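Local atomic coordinates of Atp-dependent DNA ligase (Psychromonas sp., PDB entry 4D05), a protein that probably seals nicks in duplex DNA at the expense of ATP, passing through a lysyl-adenylate enzyme intermediate. Residues 64-69 and 88-93; 186-191 and 224-229. One frame throughout, in Å; residues are numbered along the deposited sequence.

Interaction 1: 64-69 and 88-93; sequences GELWIA and EQWKQI. With AMP (adenosine monophosphate), chain H.
Apolar packing carries most of the meeting between the end of strand 62-67 and the 3-10 turn that leads into strand 94-99. L66, with CG anti to its carbonyl carbon (chi1 -60°), directs CD1 obliquely at the far corner of the W90 indole, 4.0 Å from CH2. Its CB lies 4.0 Å from CG2 of I93, whose own CD1 rests over one face of that indole, so leucine, isoleucine and tryptophan form one cluster, extended by F53 packed edge-to-face with W90. Two residues on, just past the strand, I68 crosses Q92 obliquely, its CD1 3.6 Å from the Q92 CG.

No hydrogen bond crosses between the segments; those within 88-93 shape its turn. With CG in the crowded position between the backbone N and carbonyl carbon, the extended Q92 chain carries its amide to the Q89 backbone O, where NE2 donates to a lone pair (3.2 Å, 158° at the hydrogen) with that acceptor in the amide plane. This fixes the rotation of the amide and leaves the aliphatic CG to meet I68.

Ligand contact comes from E65. Its chain bends at chi2 (-69°), bringing CG to 3.6 Å from AMP C8 and OE2 to 3.0 Å from AMP O4'. OE1 receives a weak hydrogen bond from G29 N. The chemistry thus divides along one strand of the nucleotidyltransferase domain: E65's carboxylate at the nucleoside, and apolar L66 and I68, at and just past its end, packing against the turn.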
ATOM      1  N   GLY A  64      -6.076  -8.372  -9.035  1.00  3.65           N
ATOM      2  CA  GLY A  64      -4.631  -8.432  -9.025  1.00  4.70           C
ATOM      3  C   GLY A  64      -3.986  -7.093  -9.288  1.00  4.27           C
ATOM      4  O   GLY A  64      -4.661  -6.053  -9.391  1.00  4.26           O
ATOM      5  N   GLU A  65      -2.669  -7.141  -9.361  1.00  3.68           N
ATOM      6  CA  GLU A  65      -1.873  -5.941  -9.647  1.00  2.83           C
ATOM      7  C   GLU A  65      -1.158  -6.154 -10.984  1.00  3.92           C
ATOM      8  O   GLU A  65      -0.477  -7.176 -11.152  1.00  4.90           O
ATOM      9  CB  GLU A  65      -0.779  -5.758  -8.589  1.00  7.51           C
ATOM     10  CG  GLU A  65      -1.228  -5.178  -7.290  1.00 13.13           C
ATOM     11  CD  GLU A  65      -1.650  -3.716  -7.309  1.00 11.15           C
ATOM     12  OE1 GLU A  65      -0.947  -2.818  -7.857  1.00 15.06           O
ATOM     13  OE2 GLU A  65      -2.633  -3.441  -6.622  1.00 14.78           O
ATOM     14  N   LEU A  66      -1.294  -5.216 -11.920  1.00  3.43           N
ATOM     15  CA  LEU A  66      -0.425  -5.215 -13.094  1.00  2.22           C
ATOM     16  C   LEU A  66       0.922  -4.712 -12.582  1.00  2.71           C
ATOM     17  O   LEU A  66       1.011  -3.617 -11.998  1.00  3.22           O
ATOM     18  CB  LEU A  66      -0.987  -4.310 -14.182  1.00  3.03           C
ATOM     19  CG  LEU A  66      -2.377  -4.705 -14.690  1.00  3.59           C
ATOM     20  CD1 LEU A  66      -2.948  -3.643 -15.600  1.00  5.37           C
ATOM     21  CD2 LEU A  66      -2.326  -6.035 -15.426  1.00  5.16           C
ATOM     22  N   TRP A  67       1.970  -5.494 -12.804  1.00  3.57           N
ATOM     23  CA  TRP A  67       3.252  -5.217 -12.178  1.00  3.84           C
ATOM     24  C   TRP A  67       4.369  -5.871 -12.963  1.00  4.06           C
ATOM     25  O   TRP A  67       4.205  -6.950 -13.555  1.00  6.09           O
ATOM     26  CB  TRP A  67       3.189  -5.793 -10.773  1.00  4.83           C
ATOM     27  CG  TRP A  67       4.369  -5.637  -9.841  1.00  4.69           C
ATOM     28  CD1 TRP A  67       4.657  -4.563  -9.024  1.00  4.14           C
ATOM     29  CD2 TRP A  67       5.340  -6.650  -9.524  1.00  5.65           C
ATOM     30  NE1 TRP A  67       5.767  -4.866  -8.226  1.00  5.21           N
ATOM     31  CE2 TRP A  67       6.173  -6.141  -8.507  1.00  5.64           C
ATOM     32  CE3 TRP A  67       5.556  -7.941  -9.981  1.00  6.50           C
ATOM     33  CZ2 TRP A  67       7.238  -6.882  -7.980  1.00  8.00           C
ATOM     34  CZ3 TRP A  67       6.610  -8.671  -9.447  1.00  8.69           C
ATOM     35  CH2 TRP A  67       7.419  -8.139  -8.450  1.00  7.27           C
ATOM     36  N   ILE A  68       5.503  -5.184 -13.004  1.00  3.04           N
ATOM     37  CA  ILE A  68       6.674  -5.689 -13.703  1.00  6.23           C
ATOM     38  C   ILE A  68       7.717  -6.207 -12.747  1.00  7.89           C
ATOM     39  O   ILE A  68       8.179  -7.352 -12.872  1.00  7.58           O
ATOM     40  CB  ILE A  68       7.277  -4.601 -14.595  1.00  6.08           C
ATOM     41  CG1 ILE A  68       6.276  -4.231 -15.698  1.00  6.32           C
ATOM     42  CG2 ILE A  68       8.600  -5.049 -15.223  1.00  7.51           C
ATOM     43  CD1 ILE A  68       6.623  -2.983 -16.475  1.00  6.27           C
ATOM     44  N   ALA A  69       8.104  -5.355 -11.819  1.00  6.18           N
ATOM     45  CA  ALA A  69       9.128  -5.699 -10.808  1.00  7.19           C
ATOM     46  C   ALA A  69       9.099  -4.646  -9.722  1.00  8.06           C
ATOM     47  O   ALA A  69       8.460  -3.623  -9.877  1.00  8.93           O
ATOM     48  CB  ALA A  69      10.489  -5.694 -11.480  1.00  8.08           C
ATOM     49  N   GLU A  88       3.081  -3.622 -27.663  1.00  6.36           N
ATOM     50  CA  GLU A  88       3.973  -4.726 -27.307  1.00  7.24           C
ATOM     51  C   GLU A  88       4.547  -4.628 -25.902  1.00  5.25           C
ATOM     52  O   GLU A  88       5.001  -5.630 -25.339  1.00  5.51           O
ATOM     53  CB  GLU A  88       5.104  -4.802 -28.335  1.00 10.64           C
ATOM     54  CG  GLU A  88       6.091  -3.674 -28.205  1.00 18.43           C
ATOM     55  CD  GLU A  88       7.078  -3.623 -29.360  0.70 32.31           C
ATOM     56  OE1 GLU A  88       6.831  -4.292 -30.384  0.45 38.52           O
ATOM     57  OE2 GLU A  88       8.098  -2.915 -29.239  0.51 37.00           O
ATOM     58  N   GLN A  89       4.529  -3.428 -25.330  1.00  6.14           N
ATOM     59  CA  GLN A  89       5.134  -3.253 -23.995  1.00  6.43           C
ATOM     60  C   GLN A  89       4.425  -4.046 -22.905  1.00  4.65           C
ATOM     61  O   GLN A  89       4.993  -4.237 -21.818  1.00  4.51           O
ATOM     62  CB  GLN A  89       5.224  -1.779 -23.627  1.00  7.68           C
ATOM     63  CG  GLN A  89       6.103  -1.037 -24.634  1.00 11.63           C
ATOM     64  CD  GLN A  89       6.311   0.411 -24.278  1.00 16.99           C
ATOM     65  OE1 GLN A  89       6.650   0.748 -23.111  1.00 18.39           O
ATOM     66  NE2 GLN A  89       6.140   1.295 -25.273  1.00 18.76           N
ATOM     67  N   TRP A  90       3.190  -4.477 -23.153  1.00  4.34           N
ATOM     68  CA  TRP A  90       2.526  -5.344 -22.181  1.00  4.05           C
ATOM     69  C   TRP A  90       3.253  -6.673 -21.976  1.00  3.40           C
ATOM     70  O   TRP A  90       3.006  -7.371 -21.012  1.00  4.82           O
ATOM     71  CB  TRP A  90       1.046  -5.592 -22.560  1.00  3.24           C
ATOM     72  CG  TRP A  90       0.099  -4.454 -22.320  1.00  2.47           C
ATOM     73  CD1 TRP A  90      -0.009  -3.290 -23.056  1.00  3.69           C
ATOM     74  CD2 TRP A  90      -0.885  -4.360 -21.289  1.00  2.94           C
ATOM     75  NE1 TRP A  90      -1.005  -2.499 -22.552  1.00  3.86           N
ATOM     76  CE2 TRP A  90      -1.546  -3.121 -21.449  1.00  3.52           C
ATOM     77  CE3 TRP A  90      -1.266  -5.198 -20.236  1.00  3.18           C
ATOM     78  CZ2 TRP A  90      -2.570  -2.714 -20.605  1.00  5.09           C
ATOM     79  CZ3 TRP A  90      -2.281  -4.788 -19.391  1.00  5.75           C
ATOM     80  CH2 TRP A  90      -2.924  -3.562 -19.584  1.00  5.75           C
ATOM     81  N   LYS A  91       4.163  -7.036 -22.870  1.00  5.05           N
ATOM     82  CA  LYS A  91       4.838  -8.328 -22.730  1.00  6.02           C
ATOM     83  C   LYS A  91       5.641  -8.473 -21.432  1.00  8.09           C
ATOM     84  O   LYS A  91       5.867  -9.590 -20.954  1.00  9.31           O
ATOM     85  CB  LYS A  91       5.734  -8.575 -23.954  1.00  6.47           C
ATOM     86  CG  LYS A  91       6.987  -7.735 -24.000  1.00  9.67           C
ATOM     87  CD  LYS A  91       7.618  -7.741 -25.377  1.00 11.88           C
ATOM     88  CE  LYS A  91       8.863  -6.876 -25.379  1.00 14.33           C
ATOM     89  NZ  LYS A  91       9.559  -6.883 -26.664  1.00 16.09           N
ATOM     90  N   GLN A  92       6.070  -7.353 -20.861  1.00  7.90           N
ATOM     91  CA  GLN A  92       6.830  -7.400 -19.613  1.00  8.77           C
ATOM     92  C   GLN A  92       5.959  -7.346 -18.363  1.00  6.78           C
ATOM     93  O   GLN A  92       6.464  -7.504 -17.243  1.00  8.09           O
ATOM     94  CB  GLN A  92       7.820  -6.276 -19.570  1.00 14.21           C
ATOM     95  CG  GLN A  92       7.226  -4.934 -19.498  1.00 17.45           C
ATOM     96  CD  GLN A  92       8.238  -3.883 -19.953  1.00 21.00           C
ATOM     97  OE1 GLN A  92       9.341  -3.733 -19.358  1.00 19.36           O
ATOM     98  NE2 GLN A  92       7.885  -3.161 -21.028  1.00 19.50           N
ATOM     99  N   ILE A  93       4.668  -7.088 -18.545  1.00  5.46           N
ATOM    100  CA  ILE A  93       3.723  -7.024 -17.431  1.00  3.84           C
ATOM    101  C   ILE A  93       3.236  -8.421 -17.000  1.00  3.06           C
ATOM    102  O   ILE A  93       3.075  -9.309 -17.815  1.00  4.33           O
ATOM    103  CB  ILE A  93       2.515  -6.116 -17.807  1.00  4.35           C
ATOM    104  CG1 ILE A  93       3.019  -4.714 -18.113  1.00  4.98           C
ATOM    105  CG2 ILE A  93       1.501  -6.076 -16.698  1.00  4.19           C
ATOM    106  CD1 ILE A  93       1.927  -3.736 -18.440  1.00  5.80           C
TER
HETATM  107  P   AMP H1263      -0.835   0.759  -0.733  1.00 19.70           P
HETATM  108  O1P AMP H1263      -1.263   1.591   0.442  1.00 21.39           O
HETATM  109  O2P AMP H1263      -0.380   1.324  -2.066  1.00 21.02           O
HETATM  110  O5' AMP H1263      -1.951  -0.352  -0.929  1.00 16.59           O
HETATM  111  C5' AMP H1263      -1.635  -1.320  -1.903  1.00 19.09           C
HETATM  112  C4' AMP H1263      -2.857  -1.479  -2.755  1.00 15.89           C
HETATM  113  O4' AMP H1263      -2.664  -2.472  -3.739  1.00 13.75           O
HETATM  114  C3' AMP H1263      -3.967  -1.910  -1.857  1.00 21.57           C
HETATM  115  O3' AMP H1263      -5.088  -1.114  -2.272  1.00 23.92           O
HETATM  116  C2' AMP H1263      -4.161  -3.365  -2.174  1.00 20.08           C
HETATM  117  O2' AMP H1263      -5.588  -3.432  -2.133  1.00 22.04           O
HETATM  118  C1' AMP H1263      -3.417  -3.650  -3.513  1.00 14.59           C
HETATM  119  N9  AMP H1263      -2.363  -4.707  -3.346  1.00 11.38           N
HETATM  120  C8  AMP H1263      -1.047  -4.715  -3.700  1.00  8.92           C
HETATM  121  N7  AMP H1263      -0.410  -5.857  -3.336  1.00  8.16           N
HETATM  122  C5  AMP H1263      -1.374  -6.625  -2.780  1.00  5.99           C
HETATM  123  C6  AMP H1263      -1.401  -7.938  -2.129  1.00  4.91           C
HETATM  124  N6  AMP H1263      -0.279  -8.670  -2.065  1.00  5.95           N
HETATM  125  N1  AMP H1263      -2.588  -8.354  -1.675  1.00  6.63           N
HETATM  126  C2  AMP H1263      -3.700  -7.607  -1.692  1.00  7.36           C
HETATM  127  N3  AMP H1263      -3.758  -6.406  -2.243  1.00  7.24           N
HETATM  128  C4  AMP H1263      -2.636  -5.876  -2.787  1.00  7.09           C

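Interaction 2: 186-191 and 224-229; sequences IAYLPG and STPPPI
Y188, on strand 179-190, joins the proline run 226-228 and I229 to the strand by a hydrogen bond, a CH-pi contact and apolar packing. The segment 224-229 leaves helix 220-224 at T225, and its first contact with strand 179-190 is made by P226. The ring of P226 faces the strand and meets Y188 at about a right angle, CG standing 3.6 Å from the Y188 CZ and approaching the phenol obliquely.

P227 contributes its backbone. Y188 OH donates to the carbonyl O of P227 at 2.7 Å, a short bond in which the oxygen lies at the edge of the phenol, in its plane, while the hydroxyl sits 39° out of the carbonyl plane. The P227 ring itself turns to strand 250-256, touching F251 and I254. P228 adds little here beyond its CA near the hydroxyl; its carbonyl accepts a hydrogen bond from S231 OG.

I229 closes the segment by covering the phenol. CG1, anti to the carbonyl carbon (chi1 -66°), lies over one face in a CH-pi contact, 3.9 Å from the centroid of the Y188 ring, while CD1 reaches CE2. The other branch, CG2, points along the strand to the carbonyl O of I186, 3.6 Å away.

I186 and A187 both face L203 on strand 199-206, a classic beta bulge just before the tyrosine. Strand, bulge and proline-rich connection are part of the OB-like domain, judging by the strand order. That antiparallel order, 3-2-1-4-5, with helix 220-224 between the third and fourth strands (211-214 and 232-237), fits the five-stranded OB barrel; this contact packs the connection after that helix against the first strand.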
ATOM      1  N   ILE A 186       2.147  25.502  13.565  1.00  2.50           N
ATOM      2  CA  ILE A 186       1.444  26.604  14.238  1.00  3.77           C
ATOM      3  C   ILE A 186       2.273  27.342  15.277  1.00  2.28           C
ATOM      4  O   ILE A 186       1.942  28.480  15.611  1.00  4.71           O
ATOM      5  CB  ILE A 186       0.084  26.155  14.869  1.00  4.84           C
ATOM      6  CG1 ILE A 186       0.267  25.132  16.012  1.00  6.78           C
ATOM      7  CG2 ILE A 186      -0.814  25.508  13.819  1.00  6.30           C
ATOM      8  CD1 ILE A 186      -1.013  24.844  16.777  1.00  7.76           C
ATOM      9  N   ALA A 187       3.355  26.730  15.758  1.00  2.55           N
ATOM     10  CA  ALA A 187       4.217  27.395  16.738  1.00  2.16           C
ATOM     11  C   ALA A 187       5.561  26.691  16.820  1.00  4.01           C
ATOM     12  O   ALA A 187       5.703  25.526  16.403  1.00  4.99           O
ATOM     13  CB  ALA A 187       3.559  27.380  18.093  1.00  3.71           C
ATOM     14  N   TYR A 188       6.536  27.422  17.356  1.00  2.42           N
ATOM     15  CA  TYR A 188       7.836  26.859  17.699  1.00  2.62           C
ATOM     16  C   TYR A 188       7.950  26.620  19.199  1.00  3.54           C
ATOM     17  O   TYR A 188       7.376  27.356  20.015  1.00  4.61           O
ATOM     18  CB  TYR A 188       8.963  27.806  17.317  1.00  3.26           C
ATOM     19  CG  TYR A 188       9.049  28.167  15.867  1.00  3.33           C
ATOM     20  CD1 TYR A 188       8.802  27.240  14.872  1.00  5.02           C
ATOM     21  CD2 TYR A 188       9.394  29.457  15.494  1.00  5.35           C
ATOM     22  CE1 TYR A 188       8.906  27.586  13.529  1.00  5.88           C
ATOM     23  CE2 TYR A 188       9.507  29.817  14.171  1.00  6.95           C
ATOM     24  CZ  TYR A 188       9.274  28.873  13.192  1.00  5.24           C
ATOM     25  OH  TYR A 188       9.400  29.243  11.884  1.00  6.68           O
ATOM     26  N   LEU A 189       8.749  25.608  19.546  1.00  3.81           N
ATOM     27  CA  LEU A 189       9.119  25.331  20.929  1.00  4.47           C
ATOM     28  C   LEU A 189      10.632  25.477  20.995  1.00  4.40           C
ATOM     29  O   LEU A 189      11.356  24.605  20.524  1.00  5.21           O
ATOM     30  CB  LEU A 189       8.691  23.911  21.345  1.00  6.80           C
ATOM     31  CG  LEU A 189       7.171  23.670  21.328  1.00  8.90           C
ATOM     32  CD1 LEU A 189       6.812  22.216  21.650  1.00 12.78           C
ATOM     33  CD2 LEU A 189       6.434  24.590  22.269  1.00 12.75           C
ATOM     34  N   PRO A 190      11.122  26.599  21.536  1.00  7.68           N
ATOM     35  CA  PRO A 190      12.569  26.781  21.695  1.00  6.51           C
ATOM     36  C   PRO A 190      13.259  25.626  22.404  1.00  6.55           C
ATOM     37  O   PRO A 190      12.724  25.065  23.368  1.00  7.56           O
ATOM     38  CB  PRO A 190      12.669  28.074  22.531  1.00  9.04           C
ATOM     39  CG  PRO A 190      11.478  28.877  22.043  1.00  9.90           C
ATOM     40  CD  PRO A 190      10.377  27.827  21.876  1.00  9.60           C
ATOM     41  N   GLY A 191      14.459  25.306  21.951  1.00  6.28           N
ATOM     42  CA  GLY A 191      15.186  24.179  22.483  1.00  6.19           C
ATOM     43  C   GLY A 191      15.938  24.420  23.779  1.00  7.26           C
ATOM     44  O   GLY A 191      16.015  25.531  24.282  1.00  7.88           O
ATOM     45  N   SER A 224      18.443  25.350  13.015  1.00  9.48           N
ATOM     46  CA  SER A 224      18.855  26.759  12.930  1.00 14.30           C
ATOM     47  C   SER A 224      17.884  27.599  12.085  1.00 14.18           C
ATOM     48  O   SER A 224      17.662  28.772  12.386  1.00 19.19           O
ATOM     49  CB  SER A 224      20.255  26.893  12.331  1.00 18.37           C
ATOM     50  OG  SER A 224      21.156  25.919  12.862  1.00 24.33           O
ATOM     51  N   THR A 225      17.312  26.999  11.035  1.00 11.34           N
ATOM     52  CA  THR A 225      16.362  27.685  10.159  1.00 12.29           C
ATOM     53  C   THR A 225      15.104  26.837  10.031  1.00 10.89           C
ATOM     54  O   THR A 225      15.002  25.963   9.180  1.00 10.60           O
ATOM     55  CB  THR A 225      16.941  27.947   8.767  1.00 16.90           C
ATOM     56  OG1 THR A 225      18.162  28.694   8.899  1.00 17.74           O
ATOM     57  CG2 THR A 225      15.940  28.731   7.918  1.00 19.95           C
ATOM     58  N   PRO A 226      14.152  27.061  10.920  1.00  8.96           N
ATOM     59  CA  PRO A 226      12.994  26.183  10.999  1.00  7.96           C
ATOM     60  C   PRO A 226      11.967  26.410   9.881  1.00 10.07           C
ATOM     61  O   PRO A 226      11.990  27.437   9.172  1.00  8.05           O
ATOM     62  CB  PRO A 226      12.391  26.552  12.362  1.00  9.95           C
ATOM     63  CG  PRO A 226      12.691  27.974  12.503  1.00 11.41           C
ATOM     64  CD  PRO A 226      14.109  28.107  11.953  1.00 10.84           C
ATOM     65  N   PRO A 227      11.073  25.432   9.703  1.00  9.94           N
ATOM     66  CA  PRO A 227       9.965  25.631   8.767  1.00 10.10           C
ATOM     67  C   PRO A 227       9.156  26.853   9.187  1.00  8.90           C
ATOM     68  O   PRO A 227       8.917  27.033  10.387  1.00  8.66           O
ATOM     69  CB  PRO A 227       9.102  24.379   8.950  1.00 12.79           C
ATOM     70  CG  PRO A 227       9.931  23.429   9.690  1.00 13.00           C
ATOM     71  CD  PRO A 227      11.003  24.141  10.399  1.00 12.00           C
ATOM     72  N   PRO A 228       8.717  27.660   8.222  1.00  8.42           N
ATOM     73  CA  PRO A 228       7.914  28.835   8.573  1.00  8.51           C
ATOM     74  C   PRO A 228       6.632  28.444   9.302  1.00  5.28           C
ATOM     75  O   PRO A 228       5.981  27.440   8.953  1.00  7.23           O
ATOM     76  CB  PRO A 228       7.567  29.443   7.212  1.00  8.99           C
ATOM     77  CG  PRO A 228       8.638  28.946   6.285  1.00  9.25           C
ATOM     78  CD  PRO A 228       8.940  27.551   6.772  1.00 10.35           C
ATOM     79  N   ILE A 229       6.215  29.257  10.266  1.00  5.54           N
ATOM     80  CA  ILE A 229       4.917  29.038  10.875  1.00  4.84           C
ATOM     81  C   ILE A 229       3.898  29.286   9.780  1.00  4.25           C
ATOM     82  O   ILE A 229       4.078  30.194   8.948  1.00  5.56           O
ATOM     83  CB  ILE A 229       4.700  29.964  12.088  1.00  4.28           C
ATOM     84  CG1 ILE A 229       5.695  29.572  13.206  1.00  6.55           C
ATOM     85  CG2 ILE A 229       3.263  29.872  12.570  1.00  6.18           C
ATOM     86  CD1 ILE A 229       5.757  30.580  14.367  1.00  6.07           C
TER

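Overall arrangement
The two contacts come in series along the chain and share no sheet: interaction 1 closes before interaction 2 opens, their centres lie 46 Å apart on opposite sides of the chain's centre, and their nearest atoms are about 33 Å from each other. Interaction 1 belongs to the mixed sheet containing strands 62-67 and 94-99 in the ATP-dependent ligase domain, beside the AMP. Interaction 2 belongs to the antiparallel sheet of the OB-like domain, joining strand 179-190 to the connection before strand 232-237. Together they illustrate the two-domain plan of a minimal DNA ligase, with one contact in each domain, consistent with the domain movements known in this family.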